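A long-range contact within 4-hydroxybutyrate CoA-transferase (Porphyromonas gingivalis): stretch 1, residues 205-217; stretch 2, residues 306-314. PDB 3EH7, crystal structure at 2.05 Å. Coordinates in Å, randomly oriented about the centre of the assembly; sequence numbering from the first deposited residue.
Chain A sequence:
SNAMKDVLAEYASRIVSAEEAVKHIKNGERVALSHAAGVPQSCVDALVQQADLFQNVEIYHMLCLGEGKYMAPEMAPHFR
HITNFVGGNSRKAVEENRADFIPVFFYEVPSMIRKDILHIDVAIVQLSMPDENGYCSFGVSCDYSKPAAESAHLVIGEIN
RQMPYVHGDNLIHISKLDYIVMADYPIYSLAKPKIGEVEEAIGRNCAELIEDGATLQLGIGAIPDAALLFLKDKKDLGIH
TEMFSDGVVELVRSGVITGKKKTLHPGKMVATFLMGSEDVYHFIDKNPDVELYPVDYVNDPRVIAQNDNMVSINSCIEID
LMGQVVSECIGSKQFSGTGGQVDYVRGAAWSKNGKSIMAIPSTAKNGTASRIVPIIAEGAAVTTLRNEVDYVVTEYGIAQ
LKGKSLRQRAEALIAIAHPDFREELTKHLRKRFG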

# COMPACT_ATOMS: atom_id res chain seq x y z
N ASN A 205 12.51 -11.52 20.89
CA ASN A 205 11.30 -10.71 20.80
C ASN A 205 10.43 -11.12 19.62
O ASN A 205 9.22 -11.19 19.75
CB ASN A 205 11.66 -9.22 20.69
CG ASN A 205 12.13 -8.63 22.01
OD1 ASN A 205 11.78 -9.10 23.08
ND2 ASN A 205 12.92 -7.58 21.92
N CYS A 206 11.04 -11.40 18.47
CA CYS A 206 10.28 -11.87 17.33
C CYS A 206 9.55 -13.15 17.66
O CYS A 206 8.36 -13.25 17.37
CB CYS A 206 11.17 -12.08 16.11
SG CYS A 206 11.68 -10.51 15.42
N ALA A 207 10.25 -14.11 18.28
CA ALA A 207 9.66 -15.41 18.64
C ALA A 207 8.44 -15.31 19.53
O ALA A 207 7.49 -16.11 19.44
CB ALA A 207 10.70 -16.32 19.31
N GLU A 208 8.48 -14.33 20.42
CA GLU A 208 7.36 -14.04 21.28
C GLU A 208 6.10 -13.75 20.48
O GLU A 208 5.00 -13.92 20.98
CB GLU A 208 7.69 -12.77 22.03
CG GLU A 208 7.17 -12.67 23.41
CD GLU A 208 7.94 -11.61 24.17
OE1 GLU A 208 9.01 -11.92 24.76
OE2 GLU A 208 7.47 -10.45 24.16
N LEU A 209 6.25 -13.23 19.26
CA LEU A 209 5.09 -12.78 18.51
C LEU A 209 4.57 -13.88 17.57
O LEU A 209 3.53 -13.70 16.91
CB LEU A 209 5.43 -11.48 17.76
CG LEU A 209 5.73 -10.24 18.61
CD1 LEU A 209 6.16 -9.06 17.71
CD2 LEU A 209 4.54 -9.84 19.47
N ILE A 210 5.28 -15.01 17.54
CA ILE A 210 4.96 -16.12 16.66
C ILE A 210 4.29 -17.23 17.45
O ILE A 210 4.91 -17.82 18.35
CB ILE A 210 6.23 -16.67 15.99
CG1 ILE A 210 6.79 -15.62 15.03
CG2 ILE A 210 5.91 -18.02 15.25
CD1 ILE A 210 8.15 -15.89 14.46
N GLU A 211 3.03 -17.50 17.15
CA GLU A 211 2.28 -18.54 17.83
C GLU A 211 2.28 -19.81 17.00
O GLU A 211 2.62 -19.80 15.82
CB GLU A 211 0.84 -18.11 18.06
CG GLU A 211 0.68 -16.87 18.94
CD GLU A 211 -0.65 -16.17 18.65
OE1 GLU A 211 -0.72 -15.36 17.69
OE2 GLU A 211 -1.64 -16.47 19.36
N ASP A 212 1.89 -20.90 17.65
CA ASP A 212 1.84 -22.19 16.99
C ASP A 212 0.94 -22.05 15.79
O ASP A 212 -0.09 -21.41 15.89
CB ASP A 212 1.24 -23.25 17.90
CG ASP A 212 2.15 -23.64 19.03
OD1 ASP A 212 3.39 -23.53 18.91
OD2 ASP A 212 1.60 -24.07 20.03
N GLY A 213 1.33 -22.65 14.69
CA GLY A 213 0.54 -22.62 13.48
C GLY A 213 0.77 -21.42 12.59
O GLY A 213 0.10 -21.31 11.55
N ALA A 214 1.67 -20.51 12.98
CA ALA A 214 1.90 -19.30 12.18
C ALA A 214 2.50 -19.69 10.83
O ALA A 214 3.20 -20.70 10.72
CB ALA A 214 2.81 -18.31 12.87
N THR A 215 2.17 -18.89 9.80
CA THR A 215 2.85 -18.97 8.50
C THR A 215 3.82 -17.84 8.42
O THR A 215 3.44 -16.67 8.59
CB THR A 215 1.84 -18.87 7.32
OG1 THR A 215 0.72 -19.70 7.60
CG2 THR A 215 2.50 -19.30 5.97
N LEU A 216 5.08 -18.16 8.13
CA LEU A 216 6.12 -17.15 8.22
C LEU A 216 6.62 -16.65 6.88
O LEU A 216 6.74 -17.43 5.93
CB LEU A 216 7.34 -17.70 8.99
CG LEU A 216 7.11 -18.33 10.35
CD1 LEU A 216 8.45 -18.82 10.85
CD2 LEU A 216 6.44 -17.37 11.34
N GLN A 217 6.96 -15.36 6.84
CA GLN A 217 7.82 -14.80 5.82
C GLN A 217 8.97 -14.12 6.54
O GLN A 217 8.76 -13.32 7.44
CB GLN A 217 7.09 -13.79 4.93
CG GLN A 217 8.03 -13.07 3.94
CD GLN A 217 8.59 -11.76 4.50
OE1 GLN A 217 7.91 -11.04 5.22
NE2 GLN A 217 9.84 -11.47 4.18
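Stretch 2 (306-314) QNDNMVSIN

Stretch 2 lies beside stretch 1 as a parallel β-strand: 310-314 runs along 215-217 with a signed crossing angle of -19°, the axes 4.7 Å apart at closest approach. T215 pairs with M310, L216 with V311 and Q217 with S312. The backbone ladder is regular: T215 N donates to N309 O (2.9 Å), V311 N to T215 O (2.8 Å), Q217 N to V311 O (2.9 Å) and I313 N to Q217 O (2.8 Å).

Before its strand, stretch 2 bends at N309, whose phi/psi of 58/47 is left-handed; stretch 1 enters through a type II turn, E211 to A214. G213, at phi 86°, suits that turn because a CB there would jam against the preceding carbonyl O. A water joins the two bends, donating to G213 O (2.6 Å) and accepting from N309 ND2 (3.0 Å).

Side chains then sort by face. With L216 and V311 the contact is apolar. V311, at chi1 t, sets CG1 3.9 Å from I210 CG1 and CG2 4.1 Å from A214 CB, while L216, m and t, brings CD2 within 3.9 Å of V311 CB. I210 (m, t) and I313 (m, t) extend their ends until their CD1 atoms lie 4.1 Å apart; C206 CB, on the helix, is also 4.1 Å from I313 CD1.

The face of T215, M310, Q217 and S312 is mixed. M310, a selenomethionine, folds m, m, m, placing SE 3.9 Å from T215 CB and CE 4.0 Å from Q217 CB. Q217 leaves CB at chi1 t, then turns at chi2 -91°, between wells, which carries its amide over stretch 2. There OE1 accepts from S312 OG (2.6 Å) and from N314 ND2 (3.2 Å), while Q217 NE2 donates to N314 OD1 (2.9 Å): two amides paired head to head, both ends satisfied.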

# COMPACT_ATOMS: atom_id res chain seq x y z
N GLN A 306 -4.30 -15.16 1.92
CA GLN A 306 -5.02 -16.41 2.01
C GLN A 306 -4.38 -17.41 2.98
O GLN A 306 -4.98 -18.45 3.25
CB GLN A 306 -5.11 -17.06 0.63
CG GLN A 306 -6.02 -16.31 -0.33
CD GLN A 306 -5.88 -16.78 -1.77
OE1 GLN A 306 -5.47 -16.01 -2.65
NE2 GLN A 306 -6.30 -18.00 -2.04
N ASN A 307 -3.17 -17.09 3.47
CA ASN A 307 -2.48 -17.87 4.50
C ASN A 307 -2.90 -17.30 5.82
O ASN A 307 -2.53 -16.16 6.12
CB ASN A 307 -0.93 -17.70 4.39
CG ASN A 307 -0.34 -18.25 3.10
OD1 ASN A 307 -0.15 -17.53 2.11
ND2 ASN A 307 -0.05 -19.52 3.09
N ASP A 308 -3.66 -18.04 6.63
CA ASP A 308 -3.98 -17.54 7.98
C ASP A 308 -2.72 -17.41 8.84
O ASP A 308 -1.76 -18.15 8.64
CB ASP A 308 -4.94 -18.44 8.70
CG ASP A 308 -6.33 -18.37 8.14
OD1 ASP A 308 -6.56 -17.63 7.18
OD2 ASP A 308 -7.20 -19.08 8.68
N ASN A 309 -2.79 -16.51 9.83
CA ASN A 309 -1.74 -16.33 10.84
C ASN A 309 -0.36 -16.00 10.26
O ASN A 309 0.66 -16.56 10.69
CB ASN A 309 -1.69 -17.56 11.75
CG ASN A 309 -3.02 -17.84 12.41
OD1 ASN A 309 -3.47 -17.06 13.23
ND2 ASN A 309 -3.64 -18.98 12.07
N MSE A 310 -0.33 -15.06 9.32
CA MSE A 310 0.92 -14.60 8.74
C MSE A 310 1.71 -13.88 9.82
O MSE A 310 1.15 -13.11 10.62
CB MSE A 310 0.73 -13.63 7.55
CG MSE A 310 0.39 -14.26 6.26
SE MSE A 310 1.68 -15.44 5.51
CE MSE A 310 3.22 -14.33 5.65
N VAL A 311 3.00 -14.16 9.85
CA VAL A 311 3.96 -13.33 10.55
C VAL A 311 5.05 -13.03 9.55
O VAL A 311 5.73 -13.94 9.05
CB VAL A 311 4.56 -13.98 11.82
CG1 VAL A 311 5.58 -13.05 12.43
CG2 VAL A 311 3.46 -14.31 12.84
N SER A 312 5.16 -11.74 9.23
CA SER A 312 6.15 -11.26 8.30
C SER A 312 7.24 -10.55 9.11
O SER A 312 6.93 -9.72 9.95
CB SER A 312 5.47 -10.33 7.30
OG SER A 312 6.42 -9.50 6.70
N ILE A 313 8.51 -10.92 8.90
CA ILE A 313 9.66 -10.30 9.56
C ILE A 313 10.61 -9.73 8.52
O ILE A 313 11.12 -10.44 7.65
CB ILE A 313 10.48 -11.28 10.46
CG1 ILE A 313 9.59 -12.03 11.45
CG2 ILE A 313 11.58 -10.52 11.22
CD1 ILE A 313 10.32 -13.16 12.23
N ASN A 314 10.83 -8.42 8.61
CA ASN A 314 11.76 -7.72 7.74
C ASN A 314 12.54 -6.66 8.53
O ASN A 314 12.14 -6.28 9.63
CB ASN A 314 11.00 -7.06 6.58
CG ASN A 314 10.26 -8.07 5.71
OD1 ASN A 314 10.86 -8.80 4.91
ND2 ASN A 314 8.98 -8.12 5.87
O HOH W 1 -2.42 -21.47 10.88